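PDB 5GJO: Lysine/ornithine decarboxylase from Selenomonas ruminantium, which decarboxylates L-lysine and L-ornithine with similar efficiency to give cadaverine and putrescine, using pyridoxal 5'-phosphate as cofactor. Local coordinates for residues A[132-144]-A[149-161]. The protein carries 2 engineered substitutions. Numbering follows the deposited sequence. Where two conformers were deposited one is given.
Sequences ADVLVRIAVRNNK and LNTKFGAPVEEAL. With SO4 (sulfate ion), chain C.
The backbones of I138 and A155 meet in a single beta bridge: A155 N donates to R137 O at 2.8 Å and A139 N to A155 O at 3.0 Å, both nearly straight. G154 CA lies 4.0 Å from A139 CA, and a side chain there would run into A139 and into the preceding carbonyl oxygen. R137, its CG anti to the backbone N (chi1 -176°) and its chain extended, carries its guanidinium to the 149-153 loop. There NH2 meets an in-plane lone pair of L149 O at 2.9 Å, though the bond is bent (130° at the hydrogen), while F153 CB sits 3.3 Å above the guanidinium plane, over its centre. Replacing R137 with a leucine would probably leave L149 O without this donor and F153 CB without its flat cover. Strand 133-137, helix 160-169 and strand 173-178 form a beta-alpha-beta unit of the cofactor-binding TIM barrel, and L149 touches the pyridoxal phosphate. N150 OD1 accepts from V140 N at 2.9 Å, the donor well above its carbonyl plane, while its ND2 hydrogen-bonds to H180 O. One water links R137 NE, I138 O and N150 OD1. At the start of helix 160-169, A160 CB packs against I138 CG2 at 3.7 Å and V136 CG1 at 4.1 Å.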
ATOM      1  N   ALA A 132     -13.525   2.465  31.887  1.00 23.21           N
ATOM      2  CA  ALA A 132     -12.123   2.472  31.281  1.00 21.51           C
ATOM      3  C   ALA A 132     -11.395   3.723  31.612  1.00 20.34           C
ATOM      4  O   ALA A 132     -12.032   4.818  31.727  1.00 20.06           O
ATOM      5  CB  ALA A 132     -12.199   2.297  29.756  1.00 22.40           C
ATOM      6  N   ASP A 133     -10.091   3.628  31.792  1.00 19.53           N
ATOM      7  CA  ASP A 133      -9.251   4.771  31.894  1.00 18.72           C
ATOM      8  C   ASP A 133      -9.180   5.475  30.510  1.00 20.14           C
ATOM      9  O   ASP A 133      -8.913   4.802  29.463  1.00 19.71           O
ATOM     10  CB  ASP A 133      -7.843   4.350  32.338  1.00 19.58           C
ATOM     11  CG  ASP A 133      -7.826   3.716  33.679  1.00 24.81           C
ATOM     12  OD1 ASP A 133      -8.676   4.125  34.497  1.00 22.74           O
ATOM     13  OD2 ASP A 133      -6.992   2.812  33.912  1.00 22.67           O
ATOM     14  N   VAL A 134      -9.363   6.787  30.529  1.00 18.80           N
ATOM     15  CA  VAL A 134      -9.231   7.592  29.298  1.00 17.24           C
ATOM     16  C   VAL A 134      -8.278   8.744  29.459  1.00 16.83           C
ATOM     17  O   VAL A 134      -8.167   9.396  30.513  1.00 16.32           O
ATOM     18  CB  VAL A 134     -10.585   8.102  28.736  1.00 17.16           C
ATOM     19  CG1 VAL A 134     -11.484   6.978  28.421  1.00 18.00           C
ATOM     20  CG2 VAL A 134     -11.252   9.109  29.731  1.00 18.84           C
ATOM     21  N   LEU A 135      -7.441   8.960  28.414  1.00 15.16           N
ATOM     22  CA  LEU A 135      -6.603  10.119  28.307  1.00 16.44           C
ATOM     23  C   LEU A 135      -7.128  10.928  27.120  1.00 15.60           C
ATOM     24  O   LEU A 135      -7.311  10.428  26.009  1.00 15.12           O
ATOM     25  CB  LEU A 135      -5.133   9.780  28.047  1.00 17.14           C
ATOM     26  CG  LEU A 135      -4.439   8.884  29.084  1.00 21.20           C
ATOM     27  CD1 LEU A 135      -5.008   7.509  28.999  1.00 28.43           C
ATOM     28  CD2 LEU A 135      -2.981   8.743  28.667  1.00 24.07           C
ATOM     29  N   VAL A 136      -7.306  12.225  27.336  1.00 16.74           N
ATOM     30  CA  VAL A 136      -7.789  13.064  26.293  1.00 14.59           C
ATOM     31  C   VAL A 136      -6.544  13.547  25.522  1.00 14.50           C
ATOM     32  O   VAL A 136      -5.578  13.926  26.127  1.00 14.11           O
ATOM     33  CB  VAL A 136      -8.610  14.281  26.781  1.00 14.98           C
ATOM     34  CG1 VAL A 136      -7.847  15.213  27.644  1.00 15.09           C
ATOM     35  CG2 VAL A 136      -9.202  15.035  25.578  1.00 15.37           C
ATOM     36  N   ARG A 137      -6.653  13.505  24.192  1.00 14.37           N
ATOM     37  CA  ARG A 137      -5.506  13.887  23.337  1.00 13.99           C
ATOM     38  C   ARG A 137      -5.732  15.329  22.920  1.00 11.64           C
ATOM     39  O   ARG A 137      -6.788  15.628  22.278  1.00 12.39           O
ATOM     40  CB  ARG A 137      -5.522  13.061  22.082  1.00 14.88           C
ATOM     41  CG  ARG A 137      -4.290  13.339  21.207  1.00 15.03           C
ATOM     42  CD  ARG A 137      -4.248  12.322  20.101  1.00 15.04           C
ATOM     43  NE  ARG A 137      -3.287  12.656  19.067  1.00 14.31           N
ATOM     44  CZ  ARG A 137      -2.987  11.807  18.076  1.00 16.12           C
ATOM     45  NH1 ARG A 137      -3.394  10.536  18.099  1.00 14.48           N
ATOM     46  NH2 ARG A 137      -2.162  12.216  17.085  1.00 15.54           N
ATOM     47  N   ILE A 138      -4.767  16.148  23.214  1.00 13.44           N
ATOM     48  CA  ILE A 138      -4.759  17.562  22.819  1.00 16.41           C
ATOM     49  C   ILE A 138      -3.935  17.783  21.540  1.00 17.35           C
ATOM     50  O   ILE A 138      -2.899  17.144  21.330  1.00 14.61           O
ATOM     51  CB  ILE A 138      -4.208  18.493  23.924  1.00 17.34           C
ATOM     52  CG1 ILE A 138      -2.798  18.125  24.423  1.00 18.12           C
ATOM     53  CG2 ILE A 138      -5.202  18.531  25.088  1.00 18.84           C
ATOM     54  CD1 ILE A 138      -2.134  19.111  25.347  1.00 20.16           C
ATOM     55  N   ALA A 139      -4.405  18.728  20.755  1.00 16.98           N
ATOM     56  CA  ALA A 139      -3.722  19.201  19.581  1.00 18.00           C
ATOM     57  C   ALA A 139      -2.587  20.132  20.006  1.00 18.45           C
ATOM     58  O   ALA A 139      -2.795  21.079  20.743  1.00 17.90           O
ATOM     59  CB  ALA A 139      -4.733  19.872  18.630  1.00 18.39           C
ATOM     60  N   VAL A 140      -1.387  19.854  19.519  1.00 16.34           N
ATOM     61  CA  VAL A 140      -0.189  20.565  19.815  1.00 15.74           C
ATOM     62  C   VAL A 140       0.558  21.019  18.554  1.00 15.56           C
ATOM     63  O   VAL A 140       0.272  20.554  17.452  1.00 13.82           O
ATOM     64  CB  VAL A 140       0.693  19.757  20.774  1.00 15.36           C
ATOM     65  CG1 VAL A 140      -0.068  19.444  22.030  1.00 14.90           C
ATOM     66  CG2 VAL A 140       1.276  18.504  20.100  1.00 17.32           C
ATOM     67  N   ARG A 141       1.419  22.001  18.733  1.00 15.94           N
ATOM     68  CA  ARG A 141       2.208  22.607  17.636  1.00 17.05           C
ATOM     69  C   ARG A 141       3.505  21.869  17.360  1.00 15.08           C
ATOM     70  O   ARG A 141       4.146  21.385  18.250  1.00 16.74           O
ATOM     71  CB  ARG A 141       2.647  24.017  17.995  1.00 19.42           C
ATOM     72  CG  ARG A 141       1.526  24.977  18.161  1.00 21.52           C
ATOM     73  CD  ARG A 141       2.119  26.384  18.334  1.00 23.91           C
ATOM     74  NE  ARG A 141       0.964  27.168  18.596  1.00 26.03           N
ATOM     75  CZ  ARG A 141       0.568  27.511  19.800  1.00 26.11           C
ATOM     76  NH1 ARG A 141       1.305  27.248  20.860  1.00 22.39           N
ATOM     77  NH2 ARG A 141      -0.546  28.221  19.909  1.00 31.45           N
ATOM     78  N   ASN A 142       3.911  21.847  16.101  1.00 14.01           N
ATOM     79  CA  ASN A 142       5.214  21.330  15.710  1.00 14.33           C
ATOM     80  C   ASN A 142       5.568  21.766  14.300  1.00 15.84           C
ATOM     81  O   ASN A 142       4.884  21.395  13.381  1.00 16.95           O
ATOM     82  CB  ASN A 142       5.278  19.798  15.820  1.00 13.68           C
ATOM     83  CG  ASN A 142       6.704  19.260  15.757  1.00 13.91           C
ATOM     84  OD1 ASN A 142       7.620  19.979  15.461  1.00 14.71           O
ATOM     85  ND2 ASN A 142       6.878  17.990  16.075  1.00 14.85           N
ATOM     86  N   ASN A 143       6.602  22.619  14.300  0.50 16.14           N
ATOM     87  CA  ASN A 143       7.026  23.133  13.009  0.50 16.91           C
ATOM     88  C   ASN A 143       8.004  22.225  12.285  0.50 17.04           C
ATOM     89  O   ASN A 143       8.393  22.545  11.157  0.50 16.93           O
ATOM     90  CB  ASN A 143       7.726  24.485  13.177  0.50 19.55           C
ATOM     91  CG  ASN A 143       6.778  25.597  13.562  0.50 20.21           C
ATOM     92  OD1 ASN A 143       5.589  25.548  13.268  0.50 21.73           O
ATOM     93  ND2 ASN A 143       7.310  26.592  14.248  0.50 22.15           N
ATOM     94  N   LYS A 144       8.434  21.112  12.934  1.00 15.87           N
ATOM     95  CA  LYS A 144       9.362  20.202  12.294  1.00 16.44           C
ATOM     96  C   LYS A 144       8.936  18.729  12.325  1.00 18.45           C
ATOM     97  O   LYS A 144       9.719  17.871  12.614  1.00 18.04           O
ATOM     98  CB  LYS A 144      10.738  20.350  12.944  1.00 18.66           C
ATOM     99  CG  LYS A 144      11.289  21.752  12.954  1.00 21.61           C
ATOM    100  CD  LYS A 144      12.640  21.766  13.624  1.00 23.73           C
ATOM    101  CE  LYS A 144      13.211  23.156  13.718  1.00 27.45           C
ATOM    102  NZ  LYS A 144      14.609  23.040  14.189  1.00 31.91           N
ATOM    103  N   LEU A 149       0.313  15.191  12.954  1.00 14.83           N
ATOM    104  CA  LEU A 149      -0.576  14.344  13.710  1.00 14.40           C
ATOM    105  C   LEU A 149      -1.508  15.197  14.572  1.00 15.82           C
ATOM    106  O   LEU A 149      -1.955  14.751  15.645  1.00 16.53           O
ATOM    107  CB  LEU A 149       0.189  13.294  14.492  1.00 14.53           C
ATOM    108  CG  LEU A 149       0.918  12.270  13.595  1.00 15.56           C
ATOM    109  CD1 LEU A 149       1.648  11.309  14.547  1.00 16.31           C
ATOM    110  CD2 LEU A 149      -0.045  11.533  12.648  1.00 16.63           C
ATOM    111  N   ASN A 150      -1.762  16.440  14.125  1.00 14.68           N
ATOM    112  CA  ASN A 150      -2.555  17.360  14.958  1.00 16.66           C
ATOM    113  C   ASN A 150      -3.635  18.110  14.218  1.00 14.78           C
ATOM    114  O   ASN A 150      -4.219  19.076  14.780  1.00 16.25           O
ATOM    115  CB  ASN A 150      -1.605  18.302  15.670  1.00 16.90           C
ATOM    116  CG  ASN A 150      -0.839  17.588  16.786  1.00 15.45           C
ATOM    117  OD1 ASN A 150      -1.344  17.442  17.889  1.00 15.28           O
ATOM    118  ND2 ASN A 150       0.393  17.157  16.510  1.00 15.72           N
ATOM    119  N   THR A 151      -3.921  17.694  12.993  1.00 15.25           N
ATOM    120  CA  THR A 151      -5.085  18.200  12.268  1.00 15.60           C
ATOM    121  C   THR A 151      -6.250  17.220  12.315  1.00 17.37           C
ATOM    122  O   THR A 151      -7.335  17.595  12.713  1.00 20.14           O
ATOM    123  CB  THR A 151      -4.676  18.592  10.846  1.00 18.72           C
ATOM    124  OG1 THR A 151      -3.717  19.647  10.973  1.00 16.39           O
ATOM    125  CG2 THR A 151      -5.849  19.063  10.032  1.00 21.37           C
ATOM    126  N   LYS A 152      -6.023  15.989  11.829  1.00 15.28           N
ATOM    127  CA  LYS A 152      -6.960  14.866  11.943  1.00 14.75           C
ATOM    128  C   LYS A 152      -7.226  14.437  13.396  1.00 14.53           C
ATOM    129  O   LYS A 152      -8.271  13.731  13.654  1.00 16.78           O
ATOM    130  CB  LYS A 152      -6.480  13.724  11.071  1.00 15.90           C
ATOM    131  CG  LYS A 152      -7.427  12.495  10.967  1.00 16.98           C
ATOM    132  CD  LYS A 152      -6.908  11.503   9.909  1.00 18.23           C
ATOM    133  CE  LYS A 152      -7.832  10.319   9.760  1.00 17.98           C
ATOM    134  NZ  LYS A 152      -7.875   9.313  10.885  1.00 19.15           N
ATOM    135  N   PHE A 153      -6.252  14.676  14.276  1.00 14.04           N
ATOM    136  CA  PHE A 153      -6.287  14.242  15.693  1.00 15.33           C
ATOM    137  C   PHE A 153      -6.094  15.402  16.617  1.00 14.96           C
ATOM    138  O   PHE A 153      -5.449  16.417  16.233  1.00 14.96           O
ATOM    139  CB  PHE A 153      -5.122  13.238  15.919  1.00 15.68           C
ATOM    140  CG  PHE A 153      -5.015  12.178  14.845  1.00 14.01           C
ATOM    141  CD1 PHE A 153      -5.882  11.115  14.799  1.00 16.53           C
ATOM    142  CD2 PHE A 153      -4.096  12.307  13.794  1.00 14.15           C
ATOM    143  CE1 PHE A 153      -5.777  10.166  13.798  1.00 15.74           C
ATOM    144  CE2 PHE A 153      -4.029  11.370  12.741  1.00 14.87           C
ATOM    145  CZ  PHE A 153      -4.850  10.277  12.802  1.00 15.68           C
ATOM    146  N   GLY A 154      -6.592  15.279  17.848  1.00 14.65           N
ATOM    147  CA  GLY A 154      -6.219  16.177  18.911  1.00 14.32           C
ATOM    148  C   GLY A 154      -7.389  17.186  19.084  1.00 17.35           C
ATOM    149  O   GLY A 154      -7.888  17.747  18.091  1.00 18.35           O
ATOM    150  N   ALA A 155      -7.864  17.338  20.301  1.00 15.38           N
ATOM    151  CA  ALA A 155      -8.872  18.373  20.640  1.00 15.72           C
ATOM    152  C   ALA A 155      -8.217  19.687  20.891  1.00 14.83           C
ATOM    153  O   ALA A 155      -7.103  19.762  21.422  1.00 14.58           O
ATOM    154  CB  ALA A 155      -9.612  17.970  21.900  1.00 15.74           C
ATOM    155  N   PRO A 156      -8.931  20.794  20.650  1.00 17.23           N
ATOM    156  CA  PRO A 156      -8.417  22.071  21.126  1.00 18.64           C
ATOM    157  C   PRO A 156      -8.151  22.050  22.616  1.00 18.22           C
ATOM    158  O   PRO A 156      -8.895  21.398  23.370  1.00 19.17           O
ATOM    159  CB  PRO A 156      -9.514  23.071  20.775  1.00 22.93           C
ATOM    160  CG  PRO A 156     -10.345  22.414  19.701  1.00 21.23           C
ATOM    161  CD  PRO A 156     -10.210  20.902  19.947  1.00 20.52           C
ATOM    162  N   VAL A 157      -7.074  22.657  23.053  1.00 17.70           N
ATOM    163  CA  VAL A 157      -6.684  22.552  24.478  1.00 19.41           C
ATOM    164  C   VAL A 157      -7.802  23.112  25.373  1.00 20.18           C
ATOM    165  O   VAL A 157      -7.983  22.613  26.432  1.00 19.39           O
ATOM    166  CB  VAL A 157      -5.339  23.240  24.868  1.00 23.39           C
ATOM    167  CG1 VAL A 157      -4.193  22.707  24.016  1.00 21.37           C
ATOM    168  CG2 VAL A 157      -5.355  24.702  24.728  1.00 27.32           C
ATOM    169  N   GLU A 158      -8.547  24.089  24.898  1.00 20.90           N
ATOM    170  CA  GLU A 158      -9.595  24.667  25.703  1.00 25.00           C
ATOM    171  C   GLU A 158     -10.848  23.765  25.822  1.00 22.31           C
ATOM    172  O   GLU A 158     -11.757  24.112  26.536  1.00 22.02           O
ATOM    173  CB  GLU A 158      -9.893  26.101  25.263  1.00 32.28           C
ATOM    174  CG  GLU A 158     -10.560  26.218  23.912  1.00 47.92           C
ATOM    175  CD  GLU A 158      -9.620  26.245  22.711  1.00 70.78           C
ATOM    176  OE1 GLU A 158     -10.138  26.601  21.633  1.00 87.32           O
ATOM    177  OE2 GLU A 158      -8.417  25.920  22.806  1.00 66.54           O
ATOM    178  N   GLU A 159     -10.897  22.652  25.087  1.00 19.26           N
ATOM    179  CA  GLU A 159     -11.971  21.688  25.239  1.00 19.96           C
ATOM    180  C   GLU A 159     -11.544  20.483  26.059  1.00 19.92           C
ATOM    181  O   GLU A 159     -12.366  19.664  26.321  1.00 19.49           O
ATOM    182  CB  GLU A 159     -12.398  21.273  23.834  1.00 20.63           C
ATOM    183  CG  GLU A 159     -13.628  20.469  23.627  1.00 30.22           C
ATOM    184  CD  GLU A 159     -13.933  20.166  22.136  1.00 29.25           C
ATOM    185  OE1 GLU A 159     -14.659  19.144  21.931  1.00 25.83           O
ATOM    186  OE2 GLU A 159     -13.507  20.979  21.232  1.00 28.16           O
ATOM    187  N   ALA A 160     -10.253  20.344  26.345  1.00 17.03           N
ATOM    188  CA  ALA A 160      -9.701  19.129  26.973  1.00 19.07           C
ATOM    189  C   ALA A 160     -10.389  18.781  28.275  1.00 17.81           C
ATOM    190  O   ALA A 160     -10.844  17.666  28.439  1.00 18.06           O
ATOM    191  CB  ALA A 160      -8.244  19.260  27.152  1.00 18.18           C
ATOM    192  N   LEU A 161     -10.517  19.746  29.186  1.00 18.80           N
ATOM    193  CA  LEU A 161     -11.059  19.418  30.501  1.00 21.59           C
ATOM    194  C   LEU A 161     -12.554  19.197  30.406  1.00 20.60           C
ATOM    195  O   LEU A 161     -13.096  18.303  31.055  1.00 22.64           O
ATOM    196  CB  LEU A 161     -10.683  20.472  31.511  1.00 21.51           C
ATOM    197  CG  LEU A 161      -9.173  20.618  31.678  1.00 23.04           C
ATOM    198  CD1 LEU A 161      -8.911  21.721  32.658  1.00 29.61           C
ATOM    199  CD2 LEU A 161      -8.568  19.281  32.115  1.00 24.99           C
TER
HETATM  200  S   SO4 C 401      13.624  22.987  18.073  1.00 25.82           S
HETATM  201  O1  SO4 C 401      13.777  21.954  19.143  1.00 18.38           O
HETATM  202  O2  SO4 C 401      14.184  24.253  18.526  1.00 28.05           O
HETATM  203  O3  SO4 C 401      14.483  22.437  16.984  1.00 26.64           O
HETATM  204  O4  SO4 C 401      12.229  23.142  17.585  1.00 24.07           O
HETATM  205  O   HOH W   1      -1.681  15.379  19.630  1.00 16.19           O
HETATM  206  O   HOH W   2      -4.865  23.078  20.862  1.00 28.88           O